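P450 epoxidase (Sorangium cellulosum, PDB 1Q5D) belongs to the cytochrome P450 family and holds a haem group in a largely helical fold. Local coordinates at residues L122-E125 against I126-V130; I153-R156 against A157-A160. All coordinates share one frame; numbering follows the deposited sequence.

Interaction 1. Residues L122-E125 against I126-V130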
loop_
_atom_site.group_PDB
_atom_site.type_symbol
_atom_site.label_atom_id
_atom_site.label_comp_id
_atom_site.label_asym_id
_atom_site.label_seq_id
_atom_site.Cartn_x
_atom_site.Cartn_y
_atom_site.Cartn_z
ATOM N N LEU A 122 2.161 6.121 18.835
ATOM C CA LEU A 122 2.050 4.689 18.562
ATOM C C LEU A 122 3.386 3.978 18.724
ATOM O O LEU A 122 3.462 2.755 18.695
ATOM C CB LEU A 122 1.514 4.466 17.133
ATOM C CG LEU A 122 0.164 5.136 16.849
ATOM C CD1 LEU A 122 -0.384 4.792 15.448
ATOM C CD2 LEU A 122 -0.832 4.741 17.925
ATOM N N ARG A 123 4.446 4.749 18.923
ATOM C CA ARG A 123 5.796 4.188 18.930
ATOM C C ARG A 123 5.967 3.041 19.928
ATOM O O ARG A 123 6.546 1.993 19.613
ATOM C CB ARG A 123 6.806 5.298 19.215
ATOM C CG ARG A 123 8.247 4.906 19.046
ATOM C CD ARG A 123 9.202 6.102 19.139
ATOM N NE ARG A 123 10.182 6.069 18.063
ATOM C CZ ARG A 123 10.182 6.885 17.023
ATOM N NH1 ARG A 123 9.263 7.831 16.904
ATOM N NH2 ARG A 123 11.120 6.754 16.108
ATOM N N ALA A 124 5.446 3.235 21.131
ATOM C CA ALA A 124 5.602 2.232 22.179
ATOM C C ALA A 124 4.890 0.928 21.843
ATOM O O ALA A 124 5.442 -0.148 22.021
ATOM C CB ALA A 124 5.092 2.780 23.530
ATOM N N GLU A 125 3.644 1.028 21.396
ATOM C CA GLU A 125 2.846 -0.167 21.100
ATOM C C GLU A 125 3.446 -0.947 19.928
ATOM O O GLU A 125 3.503 -2.180 19.948
ATOM C CB GLU A 125 1.380 0.210 20.818
ATOM C CG GLU A 125 0.489 -0.961 20.421
ATOM C CD GLU A 125 0.259 -1.956 21.551
ATOM O OE1 GLU A 125 -0.476 -2.946 21.332
ATOM O OE2 GLU A 125 0.824 -1.768 22.659
ATOM N N ILE A 126 3.916 -0.234 18.911
ATOM C CA ILE A 126 4.554 -0.912 17.777
ATOM C C ILE A 126 5.806 -1.674 18.224
ATOM O O ILE A 126 6.012 -2.846 17.852
ATOM C CB ILE A 126 4.872 0.083 16.630
ATOM C CG1 ILE A 126 3.589 0.708 16.083
ATOM C CG2 ILE A 126 5.674 -0.612 15.521
ATOM C CD1 ILE A 126 3.795 1.984 15.227
ATOM N N GLN A 127 6.649 -1.028 19.035
ATOM C CA GLN A 127 7.846 -1.698 19.556
ATOM C C GLN A 127 7.508 -2.951 20.373
ATOM O O GLN A 127 8.140 -3.979 20.222
ATOM C CB GLN A 127 8.683 -0.737 20.421
ATOM C CG GLN A 127 10.023 -1.318 20.861
ATOM C CD GLN A 127 11.014 -1.473 19.728
ATOM O OE1 GLN A 127 11.432 -0.485 19.138
ATOM N NE2 GLN A 127 11.421 -2.708 19.446
ATOM N N ARG A 128 6.541 -2.831 21.273
ATOM C CA ARG A 128 5.997 -3.962 22.022
ATOM C C ARG A 128 5.613 -5.142 21.114
ATOM O O ARG A 128 5.981 -6.292 21.371
ATOM C CB ARG A 128 4.757 -3.474 22.761
ATOM C CG ARG A 128 4.044 -4.479 23.623
ATOM C CD ARG A 128 3.292 -3.809 24.758
ATOM N NE ARG A 128 3.891 -2.510 25.057
ATOM C CZ ARG A 128 3.270 -1.335 24.944
ATOM N NH1 ARG A 128 2.011 -1.269 24.544
ATOM N NH2 ARG A 128 3.913 -0.214 25.236
ATOM N N THR A 129 4.842 -4.855 20.070
ATOM C CA THR A 129 4.378 -5.902 19.166
ATOM C C THR A 129 5.583 -6.568 18.495
ATOM O O THR A 129 5.709 -7.789 18.501
ATOM C CB THR A 129 3.415 -5.299 18.136
ATOM O OG1 THR A 129 2.310 -4.694 18.829
ATOM C CG2 THR A 129 2.754 -6.392 17.292
ATOM N N VAL A 130 6.489 -5.741 17.976
ATOM C CA VAL A 130 7.726 -6.192 17.356
ATOM C C VAL A 130 8.556 -7.053 18.328
ATOM O O VAL A 130 9.108 -8.091 17.945
ATOM C CB VAL A 130 8.518 -4.960 16.837
ATOM C CG1 VAL A 130 10.020 -5.230 16.755
ATOM C CG2 VAL A 130 7.946 -4.488 15.492
HETATM O O HOH W 1 1.434 -5.679 21.899
#

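Interaction 2. Residues I153-R156 against A157-A160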
loop_
_atom_site.group_PDB
_atom_site.type_symbol
_atom_site.label_atom_id
_atom_site.label_comp_id
_atom_site.label_asym_id
_atom_site.label_seq_id
_atom_site.Cartn_x
_atom_site.Cartn_y
_atom_site.Cartn_z
ATOM N N ILE A 153 2.364 -7.109 12.213
ATOM C CA ILE A 153 2.652 -5.745 12.678
ATOM C C ILE A 153 1.648 -4.674 12.242
ATOM O O ILE A 153 1.096 -3.954 13.075
ATOM C CB ILE A 153 4.112 -5.338 12.328
ATOM C CG1 ILE A 153 5.094 -6.254 13.065
ATOM C CG2 ILE A 153 4.363 -3.872 12.695
ATOM C CD1 ILE A 153 6.527 -6.102 12.619
ATOM N N PRO A 154 1.420 -4.527 10.941
ATOM C CA PRO A 154 0.561 -3.442 10.447
ATOM C C PRO A 154 -0.853 -3.339 11.011
ATOM O O PRO A 154 -1.322 -2.214 11.166
ATOM C CB PRO A 154 0.519 -3.687 8.942
ATOM C CG PRO A 154 1.833 -4.363 8.677
ATOM C CD PRO A 154 2.005 -5.306 9.834
ATOM N N MET A 155 -1.544 -4.442 11.293
ATOM C CA MET A 155 -2.898 -4.252 11.822
ATOM C C MET A 155 -2.829 -3.822 13.272
ATOM O O MET A 155 -3.660 -3.043 13.746
ATOM C CB MET A 155 -3.775 -5.501 11.685
ATOM C CG MET A 155 -5.250 -5.231 11.973
ATOM S SD MET A 155 -6.019 -4.073 10.821
ATOM C CE MET A 155 -6.970 -3.033 11.877
ATOM N N ARG A 156 -1.837 -4.328 13.988
ATOM C CA ARG A 156 -1.690 -3.889 15.381
ATOM C C ARG A 156 -1.550 -2.369 15.402
ATOM O O ARG A 156 -2.191 -1.690 16.208
ATOM C CB ARG A 156 -0.507 -4.571 16.074
ATOM C CG ARG A 156 -0.240 -4.042 17.505
ATOM C CD ARG A 156 -1.003 -4.783 18.627
ATOM N NE ARG A 156 -2.459 -4.797 18.445
ATOM C CZ ARG A 156 -3.298 -3.924 18.990
ATOM N NH1 ARG A 156 -2.840 -2.946 19.770
ATOM N NH2 ARG A 156 -4.606 -4.026 18.764
ATOM N N ALA A 157 -0.744 -1.829 14.487
ATOM C CA ALA A 157 -0.525 -0.379 14.410
ATOM C C ALA A 157 -1.827 0.368 14.171
ATOM O O ALA A 157 -2.171 1.328 14.887
ATOM C CB ALA A 157 0.460 -0.053 13.276
ATOM N N ILE A 158 -2.551 -0.057 13.135
ATOM C CA ILE A 158 -3.818 0.574 12.819
ATOM C C ILE A 158 -4.824 0.424 13.972
ATOM O O ILE A 158 -5.529 1.368 14.299
ATOM C CB ILE A 158 -4.401 -0.003 11.510
ATOM C CG1 ILE A 158 -3.523 0.412 10.325
ATOM C CG2 ILE A 158 -5.821 0.479 11.302
ATOM C CD1 ILE A 158 -3.991 -0.133 8.974
ATOM N N SER A 159 -4.891 -0.765 14.557
ATOM C CA SER A 159 -5.809 -1.025 15.673
ATOM C C SER A 159 -5.477 -0.190 16.909
ATOM O O SER A 159 -6.371 0.226 17.642
ATOM C CB SER A 159 -5.793 -2.495 16.048
ATOM O OG SER A 159 -6.643 -3.224 15.184
ATOM N N ALA A 160 -4.192 0.029 17.145
ATOM C CA ALA A 160 -3.757 0.924 18.213
ATOM C C ALA A 160 -4.239 2.346 17.926
ATOM O O ALA A 160 -4.741 3.034 18.819
ATOM C CB ALA A 160 -2.237 0.878 18.359
#

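Interaction 1. Residues L122-E125 against I126-V130
Thr129 meets Glu125 one helical turn back and grips its carbonyl twice. Both Thr129 N and Thr129 OG1 donate to Glu125 O, each at 3.0 Å. The two donors come from opposite faces of the carbonyl plane, and the hydroxyl is tilted 34° out of it. With OG1 beside its own backbone N (chi1 -59°), the hydroxyl of Thr129 reaches back to that oxygen. A water bridges Thr129 OG1 and Glu125 OE1 through two weak bonds.

These are i to i+4 contacts in the first turns of helix 123-137 of the cytochrome P450 fold. Ile126 N donates to Leu122 O at 3.0 Å, Gln127 N to Arg123 O at 3.1 Å, and Arg128 N to Ala124 O at 3.0 Å. That last oxygen also lies over one face of the Arg128 guanidinium, offset toward its rim. Glu125 and Arg128 are modelled as a salt bridge, but their ends are too close, so its detail is doubtful. Glu125 OE1 is also paired with Arg156 of helix 154-161.

The other polar ends turn elsewhere. Arg123 NH1 forms a salt bridge with Asp120. Gln127 NE2 is hydrogen-bonded to Thr381 and Asp131. On the apolar side, Ile126 CD1 packs on Leu122 CB at 3.9 Å.

Interaction 2. Residues I153-R156 against A157-A160
Arg156 bends forward along its own helix, and its guanidinium meets Ser159 CB and Ala160 CB obliquely. The helix is 154-161, a short helix of the cytochrome P450 fold whose residues here are largely buried. Helix 154-161 runs near the haem, whose nearest approach to the side chain of Ile158 is about 4 Å.

The CB of the arginine points away from the turn that follows. CG, anti to the backbone N (chi1 175°), packs against Thr129 OG1 of helix 123-137. The chain then bends at chi2 and again at chi3, which carries its end forward along the helix. NE finds its partner outside the turn, in a salt bridge with Asp169. CZ comes within 4.1 Å of Ser159 CB. NH1 approaches Ala160 CB and forms a salt bridge with Glu125 of helix 123-137. NH2 lies 3.3 Å from Ser159 CB and donates to Val164 O. All three nitrogens of this buried group are therefore satisfied, and the two carboxylates probably stabilise its positive charge. Asp169 also takes a hydrogen bond from Ser159 OG, tying the arginine and the serine to one acidic residue.

The backbone turns are regular. Ala157 N donates to Ile153 O, Ile158 N to Pro154 O, Ser159 N to Met155 O and Ala160 N to Arg156 O.

Met155 leads off from the helix but bends back at its end. It crosses Ile158 at about a right angle, and its terminal methyl CE rests 3.7 Å from Ile158 CG2 and 3.3 Å from Ser159 OG.

The two interactions come in series along the chain, 122-130 first and 153-160 second. Their centres are 9 Å apart, on the same side of the chain's centre. Each is a local contact along its own helix, 123-137 and 154-161. The helices pack directly on each other. Glu125 CG lies 3.9 Å from Ala160 CB, while Val130 CG2 packs on Ile153 CD1 at 3.6 Å. Helix 368-385 touches both. Interaction 1 is partly buried, whereas interaction 2 lies deeper and brings Ile158 close to the haem. The pair of helices thus spans from the partly buried contact at 122-130 to the haem side of 154-161.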